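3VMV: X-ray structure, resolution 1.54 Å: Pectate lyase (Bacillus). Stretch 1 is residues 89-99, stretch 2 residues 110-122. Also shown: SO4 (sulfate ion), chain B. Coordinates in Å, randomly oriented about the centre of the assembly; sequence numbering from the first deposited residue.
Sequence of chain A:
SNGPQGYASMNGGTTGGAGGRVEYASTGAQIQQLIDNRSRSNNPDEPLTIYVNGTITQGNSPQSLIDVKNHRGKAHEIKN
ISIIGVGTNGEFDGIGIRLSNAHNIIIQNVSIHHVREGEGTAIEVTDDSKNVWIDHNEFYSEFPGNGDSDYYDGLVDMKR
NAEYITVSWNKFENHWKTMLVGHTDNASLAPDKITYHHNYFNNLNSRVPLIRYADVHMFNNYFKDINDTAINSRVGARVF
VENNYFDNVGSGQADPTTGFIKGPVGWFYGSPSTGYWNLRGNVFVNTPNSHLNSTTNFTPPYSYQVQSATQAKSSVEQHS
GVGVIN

Stretch 1, residues 89-99: NGEFDGIGIRL
Stretch 2, residues 110-122: VSIHHVREGEGTA

Two short strands, one ending at Asp 93 and the other at His 113, lie side by side and run in the same direction, their axes 6° apart and 4.7 Å at closest approach. Glu 91 pairs with Ser 111, Phe 92 with Ile 112 and Asp 93 with His 113, with CA-CA distances of 4.8, 4.6 and 5.4 Å. Hydrogen bonds stitch this parallel ladder: Ser 111 N to Gly 90 O (2.9 Å), Phe 92 N to Ser 111 O (2.7 Å), His 113 N to Phe 92 O (3.0 Å) and Gly 94 N to His 113 O (2.8 Å). Extended backbone angles, such as -118/105 at Phe 92 and -130/124 at Ile 112, turn successive side chains to alternate faces.

The face bearing Phe 92 and Ile 112 is greasy. Phe 92 (chi1 m, chi2 -110°) brings its ring edge to Val 110, with Val 110 CG1 3.8 Å from Phe 92 CE2, while Phe 92 CB packs 3.9 Å from Ile 112 CG1. Ile 112 (m, t) is a two-pronged knob. Its CD1 meets Ile 97 CD1 at 3.8 Å, with Ile 97 also m, t; its CG2 lies 4.1 Å from Gly 96 CA, against the bare backbone of that glycine.

The other face is polar. Glu 91 extends fully (t, t), so that OE2 reaches past its own pair to accept a hydrogen bond from His 113 NE2 at 2.7 Å. His 113 takes chi1 p and chi2 95°, which sets one ring face over Asp 93 CA, 4.1 Å from CA to the ring centroid, and leaves the ring edge for the carboxylate. At the other ring nitrogen, His 113 ND1 and His 114 ND1 share a hydrogen bond of 2.7 Å.

Beyond the strands, glycines make the hollows. Gly 94 has phi/psi 86/11, where a CB would jam against the preceding carbonyl; its CA comes 3.3 Å from His 114 O. Gly 96, at -109/174, is held to glycine by its neighbours across the contact: a CB would point toward the other stretch and lie 2.0 Å from Thr 121 O and 3.0 Å from Ala 122 O. Without one, its CA sits 3.6 Å from Thr 121 O, and Val 115 CG1 (chi1 t) fills the space 3.5 Å from Gly 96 N. The next residue restores direct pairing, with Ile 97 N donating to Ala 122 O at 2.9 Å.

A type II' turn from Glu 117 to Gly 120, closed by Gly 120 N to Glu 117 O (3.0 Å), places the positive-phi Gly 118 (72/-130) at its second position. Water fills the gap beside it: water 3 accepts from Gly 96 N at 3.0 Å and donates to Glu 117 O at 2.8 Å. Glu 119 (m, m, chi3 -4°) points toward stretch 1, where OE2 forms a salt bridge with Arg 98 NH2 at 3.0 Å. The long Arg 98 side chain (t, t, p, chi4 -168°) reaches both this carboxylate and the sulfate, NH2 lying 2.7 Å from sulfate O3.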

ATOM      1  N   ASN A  89      -5.287   0.596  19.457  1.00 18.67           N
ATOM      2  CA  ASN A  89      -6.195   1.742  19.580  1.00 19.23           C
ATOM      3  C   ASN A  89      -6.079   2.798  18.498  1.00 14.91           C
ATOM      4  O   ASN A  89      -6.839   3.786  18.522  1.00 16.48           O
ATOM      5  CB  ASN A  89      -6.061   2.415  20.965  1.00 22.41           C
ATOM      6  CG  ASN A  89      -6.336   1.455  22.073  1.00 33.14           C
ATOM      7  OD1 ASN A  89      -7.325   0.723  22.027  1.00 36.44           O
ATOM      8  ND2 ASN A  89      -5.441   1.402  23.050  1.00 39.96           N
ATOM      9  N   GLY A  90      -5.186   2.596  17.525  1.00 13.99           N
ATOM     10  CA  GLY A  90      -4.989   3.557  16.434  1.00 11.89           C
ATOM     11  C   GLY A  90      -5.887   3.215  15.283  1.00 11.42           C
ATOM     12  O   GLY A  90      -5.460   2.557  14.360  1.00 15.05           O
ATOM     13  N   GLU A  91      -7.125   3.677  15.324  1.00 13.90           N
ATOM     14  CA  GLU A  91      -8.129   3.220  14.380  1.00 13.17           C
ATOM     15  C   GLU A  91      -8.684   4.406  13.597  1.00 12.37           C
ATOM     16  O   GLU A  91      -8.987   5.433  14.216  1.00 14.48           O
ATOM     17  CB  GLU A  91      -9.269   2.524  15.118  1.00 16.35           C
ATOM     18  CG  GLU A  91     -10.349   2.026  14.177  1.00 16.72           C
ATOM     19  CD  GLU A  91     -11.546   1.426  14.876  1.00 26.19           C
ATOM     20  OE1 GLU A  91     -11.502   1.296  16.124  1.00 29.55           O
ATOM     21  OE2 GLU A  91     -12.549   1.085  14.184  1.00 21.06           O
ATOM     22  N   PHE A  92      -8.803   4.239  12.268  1.00 11.47           N
ATOM     23  CA  PHE A  92      -9.410   5.241  11.385  1.00 12.18           C
ATOM     24  C   PHE A  92     -10.622   4.543  10.790  1.00 11.88           C
ATOM     25  O   PHE A  92     -10.472   3.674   9.938  1.00 12.00           O
ATOM     26  CB  PHE A  92      -8.433   5.650  10.260  1.00 11.68           C
ATOM     27  CG  PHE A  92      -7.218   6.400  10.733  1.00 11.26           C
ATOM     28  CD1 PHE A  92      -7.060   7.754  10.439  1.00 12.29           C
ATOM     29  CD2 PHE A  92      -6.240   5.757  11.469  1.00 13.99           C
ATOM     30  CE1 PHE A  92      -5.947   8.462  10.879  1.00 15.57           C
ATOM     31  CE2 PHE A  92      -5.109   6.480  11.936  1.00 12.65           C
ATOM     32  CZ  PHE A  92      -4.971   7.815  11.616  1.00 14.22           C
ATOM     33  N   ASP A  93     -11.810   4.901  11.269  1.00 13.15           N
ATOM     34  CA  ASP A  93     -13.054   4.247  10.877  1.00 13.42           C
ATOM     35  C   ASP A  93     -13.800   5.179   9.923  1.00 13.26           C
ATOM     36  O   ASP A  93     -14.362   6.208  10.330  1.00 15.40           O
ATOM     37  CB  ASP A  93     -13.884   3.952  12.124  1.00 15.45           C
ATOM     38  CG  ASP A  93     -15.220   3.297  11.792  1.00 19.03           C
ATOM     39  OD1 ASP A  93     -15.490   3.013  10.596  1.00 16.77           O
ATOM     40  OD2 ASP A  93     -16.003   3.067  12.747  1.00 26.00           O
ATOM     41  N   GLY A  94     -13.727   4.844   8.631  1.00 11.74           N
ATOM     42  CA  GLY A  94     -14.475   5.604   7.642  1.00 13.55           C
ATOM     43  C   GLY A  94     -13.756   6.825   7.146  1.00 15.66           C
ATOM     44  O   GLY A  94     -14.393   7.649   6.460  1.00 14.12           O
ATOM     45  N   ILE A  95     -12.467   6.972   7.463  1.00 12.63           N
ATOM     46  CA  ILE A  95     -11.714   8.139   6.966  1.00 11.08           C
ATOM     47  C   ILE A  95     -10.308   7.663   6.711  1.00 13.41           C
ATOM     48  O   ILE A  95      -9.749   6.923   7.526  1.00 13.06           O
ATOM     49  CB  ILE A  95     -11.738   9.365   7.945  1.00 11.93           C
ATOM     50  CG1 ILE A  95     -11.063  10.555   7.272  1.00 10.43           C
ATOM     51  CG2 ILE A  95     -11.148   9.001   9.312  1.00 14.93           C
ATOM     52  CD1 ILE A  95     -11.322  11.903   7.989  1.00 14.68           C
ATOM     53  N   GLY A  96      -9.785   8.056   5.562  1.00 11.26           N
ATOM     54  CA  GLY A  96      -8.454   7.661   5.151  1.00 11.80           C
ATOM     55  C   GLY A  96      -7.449   8.778   5.185  1.00 13.30           C
ATOM     56  O   GLY A  96      -7.754   9.935   5.502  1.00 13.36           O
ATOM     57  N   ILE A  97      -6.206   8.396   4.935  1.00 10.14           N
ATOM     58  CA  ILE A  97      -5.082   9.333   4.906  1.00 10.61           C
ATOM     59  C   ILE A  97      -4.611   9.574   3.493  1.00 11.67           C
ATOM     60  O   ILE A  97      -4.532   8.638   2.703  1.00 11.24           O
ATOM     61  CB  ILE A  97      -3.896   8.720   5.702  1.00 11.11           C
ATOM     62  CG1 ILE A  97      -4.328   8.520   7.156  1.00 11.35           C
ATOM     63  CG2 ILE A  97      -2.682   9.664   5.638  1.00 14.94           C
ATOM     64  CD1 ILE A  97      -3.289   7.692   8.023  1.00 12.84           C
ATOM     65  N   ARG A  98      -4.300  10.828   3.155  1.00 11.20           N
ATOM     66  CA  ARG A  98      -3.718  11.143   1.860  1.00 10.38           C
ATOM     67  C   ARG A  98      -2.367  11.784   2.058  1.00 11.15           C
ATOM     68  O   ARG A  98      -2.243  12.758   2.793  1.00 13.10           O
ATOM     69  CB  ARG A  98      -4.612  12.039   0.990  1.00 11.36           C
ATOM     70  CG  ARG A  98      -4.011  12.331  -0.389  1.00 13.99           C
ATOM     71  CD  ARG A  98      -4.998  13.104  -1.269  1.00 13.44           C
ATOM     72  NE  ARG A  98      -5.261  14.413  -0.682  1.00 16.03           N
ATOM     73  CZ  ARG A  98      -6.254  15.229  -1.075  1.00 15.28           C
ATOM     74  NH1 ARG A  98      -6.381  16.414  -0.497  1.00 17.84           N
ATOM     75  NH2 ARG A  98      -7.109  14.852  -2.019  1.00 13.25           N
ATOM     76  N   LEU A  99      -1.367  11.259   1.370  1.00 10.59           N
ATOM     77  CA  LEU A  99      -0.048  11.890   1.372  1.00 11.31           C
ATOM     78  C   LEU A  99       0.154  12.615   0.070  1.00 11.61           C
ATOM     79  O   LEU A  99       0.130  11.976  -0.999  1.00 11.04           O
ATOM     80  CB  LEU A  99       1.042  10.835   1.569  1.00 13.30           C
ATOM     81  CG  LEU A  99       0.960   9.864   2.767  1.00 19.68           C
ATOM     82  CD1 LEU A  99       2.280   9.033   2.811  1.00 17.90           C
ATOM     83  CD2 LEU A  99       0.668  10.488   4.084  1.00 19.59           C
ATOM     84  N   VAL A 110      -1.619   1.174  12.508  1.00 11.03           N
ATOM     85  CA  VAL A 110      -3.014   1.646  12.547  1.00 10.28           C
ATOM     86  C   VAL A 110      -3.949   0.730  11.744  1.00  8.04           C
ATOM     87  O   VAL A 110      -3.516   0.022  10.822  1.00  9.73           O
ATOM     88  CB  VAL A 110      -3.141   3.126  12.000  1.00 10.32           C
ATOM     89  CG1 VAL A 110      -2.322   4.069  12.844  1.00 13.22           C
ATOM     90  CG2 VAL A 110      -2.707   3.182  10.509  1.00 12.44           C
ATOM     91  N   SER A 111      -5.242   0.771  12.066  1.00 12.55           N
ATOM     92  CA  SER A 111      -6.242   0.078  11.276  1.00 10.60           C
ATOM     93  C   SER A 111      -7.051   1.135  10.567  1.00 11.66           C
ATOM     94  O   SER A 111      -7.504   2.074  11.226  1.00 14.77           O
ATOM     95  CB  SER A 111      -7.175  -0.733  12.158  1.00 14.55           C
ATOM     96  OG  SER A 111      -6.422  -1.713  12.881  1.00 18.99           O
ATOM     97  N   ILE A 112      -7.211   1.005   9.258  1.00  9.24           N
ATOM     98  CA  ILE A 112      -7.961   2.011   8.488  1.00  8.97           C
ATOM     99  C   ILE A 112      -8.953   1.251   7.662  1.00  9.16           C
ATOM    100  O   ILE A 112      -8.561   0.357   6.860  1.00 12.17           O
ATOM    101  CB  ILE A 112      -7.030   2.821   7.548  1.00 10.59           C
ATOM    102  CG1 ILE A 112      -5.873   3.442   8.358  1.00 11.97           C
ATOM    103  CG2 ILE A 112      -7.872   3.920   6.818  1.00 10.73           C
ATOM    104  CD1 ILE A 112      -4.969   4.349   7.523  1.00 12.44           C
ATOM    105  N   HIS A 113     -10.238   1.579   7.797  1.00 11.42           N
ATOM    106  CA  HIS A 113     -11.214   0.705   7.202  1.00 10.54           C
ATOM    107  C   HIS A 113     -12.544   1.387   6.877  1.00 12.44           C
ATOM    108  O   HIS A 113     -12.886   2.429   7.391  1.00 12.93           O
ATOM    109  CB  HIS A 113     -11.448  -0.501   8.139  1.00 12.96           C
ATOM    110  CG  HIS A 113     -12.065  -0.118   9.456  1.00 10.88           C
ATOM    111  ND1 HIS A 113     -13.426  -0.163   9.680  1.00 12.11           N
ATOM    112  CD2 HIS A 113     -11.511   0.318  10.615  1.00 13.96           C
ATOM    113  CE1 HIS A 113     -13.686   0.230  10.917  1.00 16.65           C
ATOM    114  NE2 HIS A 113     -12.541   0.534  11.507  1.00 14.04           N
ATOM    115  N   HIS A 114     -13.247   0.752   5.945  1.00 11.97           N
ATOM    116  CA  HIS A 114     -14.569   1.185   5.491  1.00 10.38           C
ATOM    117  C   HIS A 114     -14.495   2.634   5.023  1.00 10.35           C
ATOM    118  O   HIS A 114     -15.403   3.427   5.317  1.00 12.01           O
ATOM    119  CB  HIS A 114     -15.659   0.982   6.549  1.00 12.21           C
ATOM    120  CG  HIS A 114     -15.897  -0.457   6.857  1.00 14.60           C
ATOM    121  ND1 HIS A 114     -15.180  -1.139   7.821  1.00 15.12           N
ATOM    122  CD2 HIS A 114     -16.727  -1.361   6.288  1.00 13.91           C
ATOM    123  CE1 HIS A 114     -15.600  -2.396   7.865  1.00 15.39           C
ATOM    124  NE2 HIS A 114     -16.550  -2.553   6.955  1.00 14.54           N
ATOM    125  N   VAL A 115     -13.459   2.945   4.238  1.00 11.52           N
ATOM    126  CA  VAL A 115     -13.295   4.316   3.751  1.00 10.96           C
ATOM    127  C   VAL A 115     -14.094   4.488   2.463  1.00 10.76           C
ATOM    128  O   VAL A 115     -13.728   3.964   1.418  1.00 11.65           O
ATOM    129  CB  VAL A 115     -11.823   4.671   3.541  1.00  9.87           C
ATOM    130  CG1 VAL A 115     -11.665   6.197   3.193  1.00 12.68           C
ATOM    131  CG2 VAL A 115     -11.049   4.387   4.856  1.00 13.23           C
ATOM    132  N   ARG A 116     -15.202   5.216   2.544  1.00 14.02           N
ATOM    133  CA  ARG A 116     -16.005   5.564   1.370  1.00 14.95           C
ATOM    134  C   ARG A 116     -15.835   7.046   0.974  1.00 13.52           C
ATOM    135  O   ARG A 116     -15.700   7.374  -0.211  1.00 15.18           O
ATOM    136  CB  ARG A 116     -17.490   5.287   1.618  1.00 19.12           C
ATOM    137  CG  ARG A 116     -18.368   5.866   0.513  1.00 23.54           C
ATOM    138  CD  ARG A 116     -19.742   5.243   0.443  1.00 26.02           C
ATOM    139  NE  ARG A 116     -20.582   5.985  -0.502  1.00 31.25           N
ATOM    140  CZ  ARG A 116     -20.525   5.895  -1.833  1.00 30.26           C
ATOM    141  NH1 ARG A 116     -19.696   5.065  -2.448  1.00 22.43           N
ATOM    142  NH2 ARG A 116     -21.340   6.644  -2.570  1.00 35.34           N
ATOM    143  N   GLU A 117     -15.866   7.933   1.969  1.00 13.37           N
ATOM    144  CA  GLU A 117     -15.760   9.386   1.705  1.00 12.85           C
ATOM    145  C   GLU A 117     -14.322   9.824   1.404  1.00 14.62           C
ATOM    146  O   GLU A 117     -13.384   9.051   1.557  1.00 15.18           O
ATOM    147  CB  GLU A 117     -16.355  10.164   2.869  1.00 17.91           C
ATOM    148  CG  GLU A 117     -17.837   9.860   3.065  1.00 22.67           C
ATOM    149  CD  GLU A 117     -18.446  10.637   4.211  1.00 36.14           C
ATOM    150  OE1 GLU A 117     -18.226  11.868   4.271  1.00 39.54           O
ATOM    151  OE2 GLU A 117     -19.140  10.019   5.053  1.00 37.46           O
ATOM    152  N   GLY A 118     -14.129  11.082   0.989  1.00 17.01           N
ATOM    153  CA  GLY A 118     -12.795  11.508   0.602  1.00 17.79           C
ATOM    154  C   GLY A 118     -12.386  10.894  -0.725  1.00 16.52           C
ATOM    155  O   GLY A 118     -13.114  10.962  -1.712  1.00 19.60           O
ATOM    156  N   GLU A 119     -11.194  10.305  -0.760  1.00 12.38           N
ATOM    157  CA  GLU A 119     -10.800   9.529  -1.933  1.00 13.18           C
ATOM    158  C   GLU A 119     -11.444   8.141  -1.895  1.00 14.29           C
ATOM    159  O   GLU A 119     -11.341   7.396  -2.867  1.00 15.89           O
ATOM    160  CB  GLU A 119      -9.274   9.325  -1.976  1.00 14.68           C
ATOM    161  CG  GLU A 119      -8.435  10.603  -2.008  1.00 19.77           C
ATOM    162  CD  GLU A 119      -8.423  11.272  -3.380  1.00 19.84           C
ATOM    163  OE1 GLU A 119      -9.009  10.702  -4.348  1.00 21.07           O
ATOM    164  OE2 GLU A 119      -7.820  12.386  -3.502  1.00 20.47           O
ATOM    165  N   GLY A 120     -12.062   7.776  -0.771  1.00 14.37           N
ATOM    166  CA  GLY A 120     -12.590   6.430  -0.597  1.00 13.65           C
ATOM    167  C   GLY A 120     -11.474   5.399  -0.473  1.00 12.14           C
ATOM    168  O   GLY A 120     -11.660   4.202  -0.757  1.00 12.49           O
ATOM    169  N   THR A 121     -10.321   5.862  -0.024  1.00 11.85           N
ATOM    170  CA  THR A 121      -9.129   5.019  -0.013  1.00 12.02           C
ATOM    171  C   THR A 121      -8.424   5.119   1.334  1.00 11.43           C
ATOM    172  O   THR A 121      -8.299   6.212   1.901  1.00 13.30           O
ATOM    173  CB  THR A 121      -8.196   5.474  -1.146  1.00 14.31           C
ATOM    174  OG1 THR A 121      -8.828   5.178  -2.414  1.00 12.10           O
ATOM    175  CG2 THR A 121      -6.842   4.752  -1.093  1.00 13.69           C
ATOM    176  N   ALA A 122      -7.961   3.989   1.870  1.00 10.14           N
ATOM    177  CA  ALA A 122      -7.392   4.009   3.220  1.00 10.39           C
ATOM    178  C   ALA A 122      -6.082   4.831   3.261  1.00 10.46           C
ATOM    179  O   ALA A 122      -5.908   5.653   4.154  1.00 10.57           O
ATOM    180  CB  ALA A 122      -7.166   2.577   3.762  1.00 10.25           C
TER
HETATM  181  S   SO4 B 401      -9.816  17.317  -2.087  1.00 28.43           S
HETATM  182  O1  SO4 B 401     -10.660  16.853  -0.995  1.00 36.13           O
HETATM  183  O2  SO4 B 401      -8.692  18.076  -1.585  1.00 19.63           O
HETATM  184  O3  SO4 B 401      -9.343  16.160  -2.843  1.00 29.24           O
HETATM  185  O4  SO4 B 401     -10.579  18.202  -2.951  1.00 35.25           O
HETATM  186  O   HOH W   1      -5.940  -0.567  15.360  1.00 18.24           O
HETATM  187  O   HOH W   2     -16.221   7.003   4.665  1.00 14.57           O
HETATM  188  O   HOH W   3     -11.471   9.510   3.576  1.00 15.42           O
HETATM  189  O   HOH W   4      -7.115   8.572   1.315  1.00 16.30           O